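Local coordinates for protein amidohydrolase (Brucella melitensis biovar Abortus, PDB 4F0L) that probably hydrolyses C-N bonds as a metal-dependent deaminase of the amidohydrolase family, with an iron ion bound in its TIM-barrel active site, at residues P301-F312 and E339-Y350. Sequence-based numbering, arbitrary orientation.
Sequences PVTEANLGDGTF and ELRQLEYSQRLY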
ATOM      1  N   PRO B 301      -3.960   4.499   9.587  1.00 14.39           N
ATOM      2  CA  PRO B 301      -3.034   5.121   8.656  1.00 13.99           C
ATOM      3  C   PRO B 301      -3.521   5.217   7.196  1.00 14.19           C
ATOM      4  O   PRO B 301      -3.317   6.258   6.547  1.00 13.69           O
ATOM      5  CB  PRO B 301      -1.764   4.259   8.767  1.00 14.17           C
ATOM      6  CG  PRO B 301      -1.855   3.571  10.082  1.00 14.23           C
ATOM      7  CD  PRO B 301      -3.320   3.428  10.405  1.00 14.13           C
ATOM      8  N   VAL B 302      -4.137   4.148   6.687  1.00 13.86           N
ATOM      9  CA  VAL B 302      -4.666   4.179   5.324  1.00 14.02           C
ATOM     10  C   VAL B 302      -5.771   5.189   5.156  1.00 13.85           C
ATOM     11  O   VAL B 302      -5.737   5.963   4.208  1.00 13.80           O
ATOM     12  CB  VAL B 302      -5.102   2.792   4.857  1.00 14.53           C
ATOM     13  CG1 VAL B 302      -5.942   2.836   3.566  1.00 14.74           C
ATOM     14  CG2 VAL B 302      -3.813   1.979   4.702  1.00 15.05           C
ATOM     15  N   THR B 303      -6.723   5.223   6.078  1.00 13.42           N
ATOM     16  CA  THR B 303      -7.795   6.218   6.004  1.00 13.55           C
ATOM     17  C   THR B 303      -7.254   7.629   6.157  1.00 13.97           C
ATOM     18  O   THR B 303      -7.651   8.533   5.432  1.00 14.22           O
ATOM     19  CB  THR B 303      -8.925   5.949   7.028  1.00 13.39           C
ATOM     20  OG1 THR B 303      -9.550   4.700   6.713  1.00 12.79           O
ATOM     21  CG2 THR B 303     -10.032   7.062   6.975  1.00 13.62           C
ATOM     22  N   GLU B 304      -6.307   7.827   7.067  1.00 14.27           N
ATOM     23  CA  GLU B 304      -5.723   9.147   7.286  1.00 14.36           C
ATOM     24  C   GLU B 304      -5.019   9.643   6.005  1.00 14.70           C
ATOM     25  O   GLU B 304      -5.065  10.833   5.664  1.00 14.44           O
ATOM     26  CB  GLU B 304      -4.751   9.111   8.492  1.00 14.74           C
ATOM     27  CG  GLU B 304      -5.472   9.110   9.851  1.00 14.78           C
ATOM     28  CD  GLU B 304      -4.706   8.432  10.976  1.00 14.90           C
ATOM     29  OE1 GLU B 304      -3.469   8.346  10.906  1.00 16.32           O
ATOM     30  OE2 GLU B 304      -5.343   7.984  11.951  1.00 14.51           O
ATOM     31  N   ALA B 305      -4.331   8.733   5.315  1.00 14.11           N
ATOM     32  CA  ALA B 305      -3.719   9.082   4.011  1.00 14.45           C
ATOM     33  C   ALA B 305      -4.797   9.400   2.966  1.00 15.11           C
ATOM     34  O   ALA B 305      -4.680  10.376   2.230  1.00 14.92           O
ATOM     35  CB  ALA B 305      -2.865   7.932   3.497  1.00 13.96           C
ATOM     36  N   ASN B 306      -5.816   8.527   2.865  1.00 14.93           N
ATOM     37  CA  ASN B 306      -6.875   8.693   1.885  1.00 15.65           C
ATOM     38  C   ASN B 306      -7.611  10.027   2.122  1.00 16.65           C
ATOM     39  O   ASN B 306      -8.107  10.659   1.181  1.00 17.13           O
ATOM     40  CB  ASN B 306      -7.826   7.489   1.946  1.00 15.68           C
ATOM     41  CG  ASN B 306      -8.995   7.623   1.010  1.00 16.27           C
ATOM     42  OD1 ASN B 306     -10.000   8.283   1.346  1.00 17.03           O
ATOM     43  ND2 ASN B 306      -8.873   7.038  -0.179  1.00 16.40           N
ATOM     44  N   LEU B 307      -7.682  10.454   3.377  1.00 16.86           N
ATOM     45  CA  LEU B 307      -8.346  11.719   3.719  1.00 18.82           C
ATOM     46  C   LEU B 307      -7.377  12.930   3.767  1.00 19.94           C
ATOM     47  O   LEU B 307      -7.817  14.047   3.990  1.00 22.58           O
ATOM     48  CB  LEU B 307      -9.093  11.583   5.067  1.00 18.47           C
ATOM     49  CG  LEU B 307     -10.222  10.571   5.124  1.00 18.73           C
ATOM     50  CD1 LEU B 307     -10.830  10.445   6.537  1.00 19.00           C
ATOM     51  CD2 LEU B 307     -11.296  11.009   4.129  1.00 20.34           C
ATOM     52  N   GLY B 308      -6.075  12.719   3.558  1.00 19.63           N
ATOM     53  CA  GLY B 308      -5.079  13.799   3.737  1.00 19.98           C
ATOM     54  C   GLY B 308      -5.020  14.420   5.144  1.00 20.14           C
ATOM     55  O   GLY B 308      -4.771  15.630   5.280  1.00 19.98           O
ATOM     56  N   ASP B 309      -5.246  13.612   6.183  1.00 19.02           N
ATOM     57  CA  ASP B 309      -5.353  14.137   7.548  1.00 19.18           C
ATOM     58  C   ASP B 309      -4.023  14.701   8.045  1.00 19.74           C
ATOM     59  O   ASP B 309      -3.979  15.804   8.548  1.00 19.32           O
ATOM     60  CB  ASP B 309      -5.807  13.085   8.549  1.00 18.38           C
ATOM     61  CG  ASP B 309      -7.263  12.688   8.399  1.00 18.49           C
ATOM     62  OD1 ASP B 309      -8.091  13.527   8.008  1.00 18.25           O
ATOM     63  OD2 ASP B 309      -7.578  11.511   8.715  1.00 18.67           O
ATOM     64  N   GLY B 310      -2.952  13.913   7.911  1.00 19.97           N
ATOM     65  CA  GLY B 310      -1.661  14.288   8.448  1.00 19.99           C
ATOM     66  C   GLY B 310      -0.920  13.077   8.941  1.00 19.76           C
ATOM     67  O   GLY B 310      -1.373  11.935   8.792  1.00 18.90           O
ATOM     68  N   THR B 311       0.206  13.341   9.596  1.00 20.66           N
ATOM     69  CA  THR B 311       1.143  12.292  10.007  1.00 19.61           C
ATOM     70  C   THR B 311       1.257  12.271  11.539  1.00 18.89           C
ATOM     71  O   THR B 311       1.497  13.317  12.170  1.00 18.93           O
ATOM     72  CB  THR B 311       2.510  12.566   9.385  1.00 20.38           C
ATOM     73  OG1 THR B 311       2.358  12.647   7.976  1.00 20.94           O
ATOM     74  CG2 THR B 311       3.490  11.450   9.736  1.00 19.82           C
ATOM     75  N   PHE B 312       1.071  11.101  12.134  1.00 17.73           N
ATOM     76  CA  PHE B 312       1.114  10.940  13.610  1.00 18.20           C
ATOM     77  C   PHE B 312       2.535  11.128  14.178  1.00 19.04           C
ATOM     78  O   PHE B 312       3.533  10.766  13.527  1.00 19.08           O
ATOM     79  CB  PHE B 312       0.601   9.529  13.968  1.00 17.43           C
ATOM     80  CG  PHE B 312       0.475   9.260  15.430  1.00 17.76           C
ATOM     81  CD1 PHE B 312      -0.529   9.859  16.182  1.00 17.34           C
ATOM     82  CD2 PHE B 312       1.330   8.350  16.054  1.00 18.16           C
ATOM     83  CE1 PHE B 312      -0.652   9.584  17.534  1.00 17.86           C
ATOM     84  CE2 PHE B 312       1.209   8.063  17.413  1.00 18.08           C
ATOM     85  CZ  PHE B 312       0.229   8.699  18.159  1.00 18.12           C
ATOM     86  N   GLU B 339      -1.843  -1.123   6.523  1.00 12.46           N
ATOM     87  CA  GLU B 339      -1.854  -0.158   7.584  1.00 12.37           C
ATOM     88  C   GLU B 339      -0.482   0.089   8.216  1.00 12.74           C
ATOM     89  O   GLU B 339      -0.057   1.247   8.417  1.00 12.62           O
ATOM     90  CB  GLU B 339      -2.847  -0.542   8.675  1.00 11.98           C
ATOM     91  CG  GLU B 339      -4.279  -0.606   8.193  1.00 12.15           C
ATOM     92  CD  GLU B 339      -4.942   0.738   7.915  1.00 11.97           C
ATOM     93  OE1 GLU B 339      -4.311   1.770   8.150  1.00 12.67           O
ATOM     94  OE2 GLU B 339      -6.110   0.753   7.433  1.00 12.60           O
ATOM     95  N   LEU B 340       0.218  -0.987   8.534  1.00 13.29           N
ATOM     96  CA  LEU B 340       1.498  -0.861   9.210  1.00 13.17           C
ATOM     97  C   LEU B 340       2.519  -0.241   8.266  1.00 14.05           C
ATOM     98  O   LEU B 340       3.345   0.616   8.683  1.00 14.56           O
ATOM     99  CB  LEU B 340       1.980  -2.217   9.729  1.00 13.07           C
ATOM    100  CG  LEU B 340       1.132  -2.815  10.855  1.00 12.92           C
ATOM    101  CD1 LEU B 340       1.729  -4.146  11.332  1.00 12.65           C
ATOM    102  CD2 LEU B 340       0.966  -1.813  12.009  1.00 12.46           C
ATOM    103  N   ARG B 341       2.524  -0.695   7.017  1.00 14.27           N
ATOM    104  CA  ARG B 341       3.432  -0.125   6.033  1.00 14.96           C
ATOM    105  C   ARG B 341       3.184   1.375   5.910  1.00 14.41           C
ATOM    106  O   ARG B 341       4.136   2.176   5.910  1.00 15.20           O
ATOM    107  CB  ARG B 341       3.229  -0.835   4.700  1.00 15.95           C
ATOM    108  CG  ARG B 341       4.161  -0.463   3.625  1.00 17.53           C
ATOM    109  CD  ARG B 341       4.133  -1.500   2.490  1.00 18.79           C
ATOM    110  NE  ARG B 341       2.858  -1.519   1.799  1.00 18.25           N
ATOM    111  CZ  ARG B 341       1.968  -2.516   1.815  1.00 19.16           C
ATOM    112  NH1 ARG B 341       0.838  -2.382   1.137  1.00 20.13           N
ATOM    113  NH2 ARG B 341       2.160  -3.646   2.475  1.00 18.76           N
ATOM    114  N   GLN B 342       1.921   1.766   5.766  1.00 13.74           N
ATOM    115  CA  GLN B 342       1.583   3.197   5.650  1.00 14.11           C
ATOM    116  C   GLN B 342       2.022   4.004   6.886  1.00 13.99           C
ATOM    117  O   GLN B 342       2.568   5.104   6.755  1.00 14.42           O
ATOM    118  CB  GLN B 342       0.102   3.384   5.351  1.00 14.04           C
ATOM    119  CG  GLN B 342      -0.398   4.837   5.317  1.00 14.59           C
ATOM    120  CD  GLN B 342       0.279   5.673   4.260  1.00 16.14           C
ATOM    121  OE1 GLN B 342       0.580   5.168   3.186  1.00 17.90           O
ATOM    122  NE2 GLN B 342       0.572   6.948   4.570  1.00 16.19           N
ATOM    123  N   LEU B 343       1.824   3.441   8.081  1.00 13.33           N
ATOM    124  CA  LEU B 343       2.314   4.089   9.284  1.00 13.34           C
ATOM    125  C   LEU B 343       3.832   4.356   9.199  1.00 14.50           C
ATOM    126  O   LEU B 343       4.273   5.512   9.312  1.00 15.39           O
ATOM    127  CB  LEU B 343       1.972   3.259  10.513  1.00 13.07           C
ATOM    128  CG  LEU B 343       2.485   3.751  11.857  1.00 13.19           C
ATOM    129  CD1 LEU B 343       2.027   5.179  12.162  1.00 12.75           C
ATOM    130  CD2 LEU B 343       2.084   2.735  12.944  1.00 12.82           C
ATOM    131  N   GLU B 344       4.618   3.316   8.935  1.00 14.03           N
ATOM    132  CA  GLU B 344       6.050   3.468   8.853  1.00 14.62           C
ATOM    133  C   GLU B 344       6.443   4.433   7.755  1.00 15.00           C
ATOM    134  O   GLU B 344       7.289   5.311   7.979  1.00 15.30           O
ATOM    135  CB  GLU B 344       6.711   2.093   8.657  1.00 14.53           C
ATOM    136  CG  GLU B 344       8.227   2.072   8.373  1.00 14.91           C
ATOM    137  CD  GLU B 344       9.108   2.618   9.480  1.00 16.25           C
ATOM    138  OE1 GLU B 344       8.658   2.801  10.656  1.00 17.19           O
ATOM    139  OE2 GLU B 344      10.291   2.885   9.168  1.00 16.34           O
ATOM    140  N   TYR B 345       5.860   4.266   6.567  1.00 14.37           N
ATOM    141  CA  TYR B 345       6.293   5.046   5.432  1.00 14.95           C
ATOM    142  C   TYR B 345       5.937   6.514   5.629  1.00 15.86           C
ATOM    143  O   TYR B 345       6.669   7.383   5.163  1.00 16.38           O
ATOM    144  CB  TYR B 345       5.748   4.524   4.088  1.00 15.04           C
ATOM    145  CG  TYR B 345       6.392   3.230   3.558  1.00 14.41           C
ATOM    146  CD1 TYR B 345       7.474   2.624   4.198  1.00 14.80           C
ATOM    147  CD2 TYR B 345       5.949   2.669   2.386  1.00 14.59           C
ATOM    148  CE1 TYR B 345       8.068   1.467   3.692  1.00 14.73           C
ATOM    149  CE2 TYR B 345       6.523   1.504   1.878  1.00 14.60           C
ATOM    150  CZ  TYR B 345       7.611   0.930   2.512  1.00 14.39           C
ATOM    151  OH  TYR B 345       8.174  -0.207   1.976  1.00 13.80           O
ATOM    152  N   SER B 346       4.836   6.809   6.324  1.00 16.05           N
ATOM    153  CA  SER B 346       4.485   8.192   6.598  1.00 16.56           C
ATOM    154  C   SER B 346       5.633   8.775   7.421  1.00 17.89           C
ATOM    155  O   SER B 346       6.011   9.947   7.234  1.00 18.40           O
ATOM    156  CB  SER B 346       3.131   8.327   7.309  1.00 16.81           C
ATOM    157  OG  SER B 346       3.133   7.797   8.628  1.00 16.80           O
ATOM    158  N   GLN B 347       6.197   7.959   8.307  1.00 17.65           N
ATOM    159  CA  GLN B 347       7.286   8.432   9.146  1.00 18.90           C
ATOM    160  C   GLN B 347       8.568   8.616   8.337  1.00 18.99           C
ATOM    161  O   GLN B 347       9.271   9.629   8.521  1.00 19.82           O
ATOM    162  CB  GLN B 347       7.504   7.529  10.368  1.00 18.61           C
ATOM    163  CG  GLN B 347       6.241   7.320  11.221  1.00 19.28           C
ATOM    164  CD  GLN B 347       5.618   8.616  11.689  1.00 20.29           C
ATOM    165  OE1 GLN B 347       4.400   8.832  11.553  1.00 20.98           O
ATOM    166  NE2 GLN B 347       6.430   9.480  12.238  1.00 20.27           N
ATOM    167  N   ARG B 348       8.855   7.676   7.431  1.00 18.43           N
ATOM    168  CA  ARG B 348      10.074   7.752   6.624  1.00 18.93           C
ATOM    169  C   ARG B 348      10.114   9.026   5.772  1.00 20.28           C
ATOM    170  O   ARG B 348      11.169   9.672   5.652  1.00 20.32           O
ATOM    171  CB  ARG B 348      10.234   6.516   5.722  1.00 18.05           C
ATOM    172  CG  ARG B 348      10.450   5.244   6.508  1.00 17.30           C
ATOM    173  CD  ARG B 348      10.991   4.067   5.716  1.00 16.67           C
ATOM    174  NE  ARG B 348      11.008   2.905   6.599  1.00 15.93           N
ATOM    175  CZ  ARG B 348      11.278   1.654   6.231  1.00 15.82           C
ATOM    176  NH1 ARG B 348      11.624   1.373   4.976  1.00 15.45           N
ATOM    177  NH2 ARG B 348      11.239   0.679   7.148  1.00 15.23           N
ATOM    178  N   LEU B 349       8.977   9.378   5.177  1.00 20.40           N
ATOM    179  CA  LEU B 349       8.896  10.575   4.353  1.00 22.50           C
ATOM    180  C   LEU B 349       8.987  11.843   5.196  1.00 24.21           C
ATOM    181  O   LEU B 349       9.673  12.764   4.825  1.00 25.32           O
ATOM    182  CB  LEU B 349       7.628  10.553   3.487  1.00 22.54           C
ATOM    183  CG  LEU B 349       7.626   9.493   2.357  1.00 22.15           C
ATOM    184  CD1 LEU B 349       6.228   9.252   1.765  1.00 21.66           C
ATOM    185  CD2 LEU B 349       8.612   9.881   1.256  1.00 22.00           C
ATOM    186  N   TYR B 350       8.329  11.865   6.347  1.00 26.27           N
ATOM    187  CA  TYR B 350       8.322  13.047   7.204  1.00 29.06           C
ATOM    188  C   TYR B 350       9.692  13.292   7.853  1.00 29.46           C
ATOM    189  O   TYR B 350      10.099  14.427   8.014  1.00 30.18           O
ATOM    190  CB  TYR B 350       7.249  12.920   8.303  1.00 31.62           C
ATOM    191  CG  TYR B 350       6.943  14.214   9.019  1.00 35.64           C
ATOM    192  CD1 TYR B 350       7.724  14.649  10.094  1.00 36.66           C
ATOM    193  CD2 TYR B 350       5.875  15.015   8.612  1.00 38.02           C
ATOM    194  CE1 TYR B 350       7.461  15.844  10.731  1.00 38.77           C
ATOM    195  CE2 TYR B 350       5.595  16.209   9.255  1.00 40.59           C
ATOM    196  CZ  TYR B 350       6.395  16.615  10.309  1.00 41.02           C
ATOM    197  OH  TYR B 350       6.116  17.798  10.943  1.00 44.60           O
TER
HETATM  198  O   HOH W   1      -1.059   7.707   6.854  1.00 15.19           O
HETATM  199  O   HOH W   2      -7.301   3.020   7.887  1.00 12.28           O
HETATM  200  O   HOH W   3       4.328  11.785   6.024  1.00 24.23           O
HETATM  201  O   HOH W   4       0.958   8.543  10.502  1.00 21.02           O
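The carboxylate of E339 takes the first N-H of helix 301-306, P301 N having no hydrogen to give: V302 N donates to OE1 at 2.8 Å with an N-H...O angle of 175°, on the syn side but tilted out of the carboxylate plane. With CG anti to the carbonyl carbon, the chain bends once, at chi2 (-73°), carrying the acid across V302 and P301 at about a right angle. OE2 accepts from water 2, which in turn accepts from T303 N; the negative charge would probably interact favourably with the positive end of the helix dipole, OE1 directly and OE2 through water. P301 packs against the neighbouring turn, its CG 3.9 Å from L343 CB, while Q342 CG comes to 3.5 Å from P301 O. Water 1 spans P301 O and Q342 NE2, and the amide end of Q342 rests on the A305 methyl.

In the TIM-barrel fold of this family, helix 301-306 follows strand 296-299 and helix 336-351 follows strand 323-326; the axes of 301-306 and 339-350 pass 8.9 Å apart, with 58° between their N-to-C directions. E339 sits near D329, an iron ligand, which T303 touches.

A Schellman motif (G308 phi positive; D309 N to E304 O, G308 N to A305 O) turns the chain back, bringing T311 CG2 3.8 Å from S346 OG. That OG, between backbone N and carbonyl carbon, turns back to L343 O (2.6 Å), which Q347 N grips from the same face. Water 4 links it to F312 N; water 3 joins T311 OG1 to S346 O.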